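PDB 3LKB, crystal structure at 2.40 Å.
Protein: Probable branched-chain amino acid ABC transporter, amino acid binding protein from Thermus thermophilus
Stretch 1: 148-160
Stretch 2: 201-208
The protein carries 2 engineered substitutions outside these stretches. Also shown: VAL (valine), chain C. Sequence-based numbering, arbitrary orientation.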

# COMPACT_ATOMS: atom_id res chain seq x y z
N LEU A 148 -0.94 -9.89 -26.19
CA LEU A 148 -1.60 -9.59 -24.96
C LEU A 148 -0.60 -9.81 -23.84
O LEU A 148 0.12 -10.82 -23.84
CB LEU A 148 -2.83 -10.47 -24.76
CG LEU A 148 -3.94 -10.50 -25.84
CD1 LEU A 148 -5.15 -11.34 -25.35
CD2 LEU A 148 -4.41 -9.11 -26.29
N VAL A 149 -0.55 -8.86 -22.90
CA VAL A 149 0.20 -9.00 -21.65
C VAL A 149 -0.72 -8.78 -20.44
O VAL A 149 -1.33 -7.74 -20.30
CB VAL A 149 1.41 -8.01 -21.60
CG1 VAL A 149 2.03 -7.97 -20.21
CG2 VAL A 149 2.46 -8.43 -22.58
N VAL A 150 -0.68 -9.70 -19.50
CA VAL A 150 -1.76 -9.97 -18.61
C VAL A 150 -1.23 -10.33 -17.23
O VAL A 150 -0.16 -10.95 -17.08
CB VAL A 150 -2.52 -11.10 -19.25
CG1 VAL A 150 -2.70 -12.28 -18.35
CG2 VAL A 150 -3.74 -10.61 -19.89
N HIS A 151 -1.95 -9.89 -16.21
CA HIS A 151 -1.56 -10.15 -14.85
C HIS A 151 -1.73 -11.65 -14.61
O HIS A 151 -2.67 -12.29 -15.17
CB HIS A 151 -2.48 -9.35 -13.94
CG HIS A 151 -2.11 -9.41 -12.50
ND1 HIS A 151 -2.63 -10.35 -11.63
CD2 HIS A 151 -1.25 -8.65 -11.77
CE1 HIS A 151 -2.11 -10.16 -10.43
NE2 HIS A 151 -1.27 -9.14 -10.49
N PRO A 152 -0.84 -12.24 -13.77
CA PRO A 152 -0.89 -13.70 -13.60
C PRO A 152 -1.97 -14.05 -12.61
O PRO A 152 -1.67 -14.29 -11.47
CB PRO A 152 0.50 -14.04 -13.02
CG PRO A 152 1.30 -12.68 -13.07
CD PRO A 152 0.22 -11.65 -12.93
N SER A 153 -3.22 -14.03 -13.02
CA SER A 153 -4.29 -14.36 -12.11
C SER A 153 -5.49 -14.47 -12.94
O SER A 153 -5.47 -14.08 -14.09
CB SER A 153 -4.52 -13.25 -11.08
OG SER A 153 -4.65 -12.00 -11.72
N PRO A 154 -6.56 -14.99 -12.35
CA PRO A 154 -7.89 -14.94 -12.95
C PRO A 154 -8.20 -13.52 -13.47
O PRO A 154 -8.81 -13.37 -14.52
CB PRO A 154 -8.82 -15.28 -11.76
CG PRO A 154 -7.96 -16.15 -10.84
CD PRO A 154 -6.55 -15.59 -10.99
N PHE A 155 -7.82 -12.48 -12.73
CA PHE A 155 -7.95 -11.07 -13.20
C PHE A 155 -7.25 -10.76 -14.55
O PHE A 155 -7.84 -10.15 -15.47
CB PHE A 155 -7.51 -10.13 -12.09
CG PHE A 155 -6.96 -8.77 -12.56
CD1 PHE A 155 -7.75 -7.89 -13.32
CD2 PHE A 155 -5.69 -8.35 -12.15
CE1 PHE A 155 -7.26 -6.61 -13.67
CE2 PHE A 155 -5.21 -7.08 -12.49
CZ PHE A 155 -5.99 -6.21 -13.27
N GLY A 156 -6.00 -11.10 -14.70
CA GLY A 156 -5.35 -10.98 -15.96
C GLY A 156 -5.91 -11.81 -17.07
O GLY A 156 -6.02 -11.39 -18.14
N ARG A 157 -6.27 -13.03 -16.75
CA ARG A 157 -6.80 -13.92 -17.73
C ARG A 157 -8.25 -13.67 -18.14
O ARG A 157 -8.63 -14.10 -19.14
CB ARG A 157 -6.56 -15.37 -17.32
CG ARG A 157 -5.12 -15.62 -17.19
CD ARG A 157 -4.69 -16.96 -16.79
NE ARG A 157 -4.97 -17.29 -15.43
CZ ARG A 157 -4.11 -17.33 -14.43
NH1 ARG A 157 -2.88 -17.00 -14.57
NH2 ARG A 157 -4.56 -17.69 -13.27
N ALA A 158 -9.01 -12.94 -17.37
CA ALA A 158 -10.41 -12.67 -17.64
C ALA A 158 -10.85 -12.39 -19.08
O ALA A 158 -11.75 -12.98 -19.56
CB ALA A 158 -10.90 -11.59 -16.75
N PRO A 159 -10.21 -11.44 -19.73
CA PRO A 159 -10.71 -11.09 -21.06
C PRO A 159 -10.01 -11.85 -22.21
O PRO A 159 -10.33 -11.64 -23.38
CB PRO A 159 -10.42 -9.58 -21.15
CG PRO A 159 -9.15 -9.41 -20.43
CD PRO A 159 -9.18 -10.48 -19.28
N VAL A 160 -9.07 -12.72 -21.89
CA VAL A 160 -8.31 -13.43 -22.93
C VAL A 160 -9.15 -14.18 -23.98
O VAL A 160 -8.95 -13.99 -25.18
CB VAL A 160 -7.25 -14.29 -22.28
CG1 VAL A 160 -6.50 -15.13 -23.30
CG2 VAL A 160 -6.28 -13.38 -21.57
N VAL C . -7.57 -6.05 -9.77
CA VAL C . -9.01 -6.40 -10.09
C VAL C . -9.97 -6.12 -8.99
O VAL C . -10.50 -5.03 -9.06
CB VAL C . -9.21 -7.86 -10.43
CG1 VAL C . -8.98 -8.73 -9.29
CG2 VAL C . -10.54 -8.02 -10.85
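Stretch 2, residues 201-208: YVVHQNVA

Stretch 2 runs as a β-strand from Tyr201 to Gln205, with phi between -144° and -103° and psi between 101° and 138°, and then leaves the sheet as a loop. It lies beside the strand of stretch 1, Leu148 to Val150, in the same direction: the two axes approach to 4.8 Å and their N-to-C directions differ by 21°, with a signed crossing angle of -21°. The register is offset by 55 residues throughout. Leu148 CA lies 5.0 Å from Val203 CA, Val149 CA 4.9 Å from His204 CA, and Val150 CA 4.7 Å from Gln205 CA; beyond these parallel bridges, His151 CA and Asn206 CA remain 5.0 Å apart although both residues are in loops.

Three backbone hydrogen bonds fix this register. Val149 N donates to Val203 O at 3.0 Å with an N-H...O angle of 168°, and Gln205 N donates to Val149 O at 2.9 Å and 161°. The amide and carbonyl of Val149 thus reach residues flanking its bridge partner His204, as expected of a parallel ladder. The third bond, His151 N to Gln205 O, is as short at 3.0 Å but more bent, at 145°. Each of the three acceptors also receives a CA-H...O contact: Leu148 CA to Val203 O at 3.4 Å, His204 CA to Val149 O at 3.3 Å, and Val150 CA to Gln205 O at 3.4 Å.

Side chains alternate across the sheet. Leu148, Val150, Val203 and Gln205 share one face, where Leu148 CD2 packs 3.7 Å from Val203 CB. Val149 and His204 project from the other, with Val149 CG1 3.9 Å from His204 CD2; Val149 CG2 also meets Val202 CG1 at 4.0 Å. His204 ND1 is satisfied elsewhere in the structure.

Gln205 has the largest covered area of any residue in the contact. Its side chain, with chi1 in t and chi2 in p, extends to the helix that begins at Pro154, where Gln205 NE2 donates to Phe155 O at 2.9 Å and 161°. The same residue therefore ties stretch 1 down at both strand and helix. Within stretch 1, Gly156 N donates to Ser153 OG, a weak N-terminal cap at 3.4 Å and 167°. Ser153 OG also pairs with His151 ND1 at 2.6 Å, a hydrogen bond in which either atom could donate, while Ser153 N donates to His151 O at 2.8 Å.

Past the strand, Asn206 OD1 accepts from Val207 N at 3.0 Å, though the angle is only 134°. Asn206 OD1 also lies at the edge of the His151 ring, near its plane, 3.3 Å from His151 CD2. Asn206 ND2 finds its partner elsewhere in the structure. The Phe155 ring, with chi1 in t, brings CZ to 3.6 Å from Asn206 C and presents its edge to Val207 N, 3.9 Å from CZ. The amino nitrogen of the bound valine lies over one face of this ring, and Phe155 CG approaches the ligand CB to 3.2 Å, consistent with an amino acid binding protein.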

# COMPACT_ATOMS: atom_id res chain seq x y z
N TYR A 201 1.17 -3.99 -31.70
CA TYR A 201 0.26 -3.45 -30.73
C TYR A 201 0.33 -4.38 -29.57
O TYR A 201 0.18 -5.59 -29.74
CB TYR A 201 -1.16 -3.46 -31.27
CG TYR A 201 -1.38 -2.46 -32.37
CD1 TYR A 201 -1.92 -1.21 -32.09
CD2 TYR A 201 -1.05 -2.77 -33.69
CE1 TYR A 201 -2.13 -0.29 -33.11
CE2 TYR A 201 -1.27 -1.85 -34.73
CZ TYR A 201 -1.80 -0.62 -34.43
OH TYR A 201 -2.01 0.30 -35.44
N VAL A 202 0.56 -3.84 -28.40
CA VAL A 202 0.45 -4.63 -27.20
C VAL A 202 -0.74 -4.17 -26.37
O VAL A 202 -0.85 -3.00 -26.01
CB VAL A 202 1.73 -4.50 -26.34
CG1 VAL A 202 1.67 -5.45 -25.20
CG2 VAL A 202 2.90 -4.77 -27.16
N VAL A 203 -1.64 -5.10 -26.07
CA VAL A 203 -2.78 -4.78 -25.23
C VAL A 203 -2.52 -5.33 -23.85
O VAL A 203 -2.21 -6.50 -23.71
CB VAL A 203 -4.05 -5.42 -25.78
CG1 VAL A 203 -5.21 -5.27 -24.79
CG2 VAL A 203 -4.37 -4.79 -27.11
N HIS A 204 -2.68 -4.48 -22.83
CA HIS A 204 -2.44 -4.89 -21.43
C HIS A 204 -3.70 -5.10 -20.61
O HIS A 204 -4.62 -4.30 -20.65
CB HIS A 204 -1.64 -3.80 -20.72
CG HIS A 204 -0.21 -3.70 -21.17
ND1 HIS A 204 0.18 -2.97 -22.28
CD2 HIS A 204 0.92 -4.23 -20.65
CE1 HIS A 204 1.49 -3.02 -22.40
NE2 HIS A 204 1.97 -3.78 -21.43
N GLN A 205 -3.71 -6.16 -19.81
CA GLN A 205 -4.71 -6.30 -18.75
C GLN A 205 -3.98 -6.45 -17.44
O GLN A 205 -3.52 -7.53 -17.06
CB GLN A 205 -5.59 -7.52 -19.00
CG GLN A 205 -6.42 -7.99 -17.81
CD GLN A 205 -7.63 -7.07 -17.44
OE1 GLN A 205 -7.70 -5.91 -17.83
NE2 GLN A 205 -8.56 -7.61 -16.66
N ASN A 206 -3.90 -5.38 -16.68
CA ASN A 206 -3.05 -5.41 -15.51
C ASN A 206 -3.37 -4.23 -14.62
O ASN A 206 -4.28 -3.45 -14.95
CB ASN A 206 -1.62 -5.29 -16.03
CG ASN A 206 -0.64 -6.17 -15.27
OD1 ASN A 206 -0.80 -6.36 -14.07
ND2 ASN A 206 0.36 -6.71 -15.97
N VAL A 207 -2.67 -4.09 -13.49
CA VAL A 207 -2.67 -2.84 -12.77
C VAL A 207 -1.53 -2.05 -13.36
O VAL A 207 -0.80 -2.58 -14.20
CB VAL A 207 -2.50 -2.96 -11.23
CG1 VAL A 207 -3.87 -3.27 -10.55
CG2 VAL A 207 -1.39 -3.98 -10.87
N ALA A 208 -1.38 -0.81 -12.91
CA ALA A 208 -0.49 0.13 -13.54
C ALA A 208 1.03 -0.10 -13.37
O ALA A 208 1.78 0.24 -14.27
CB ALA A 208 -0.87 1.55 -13.13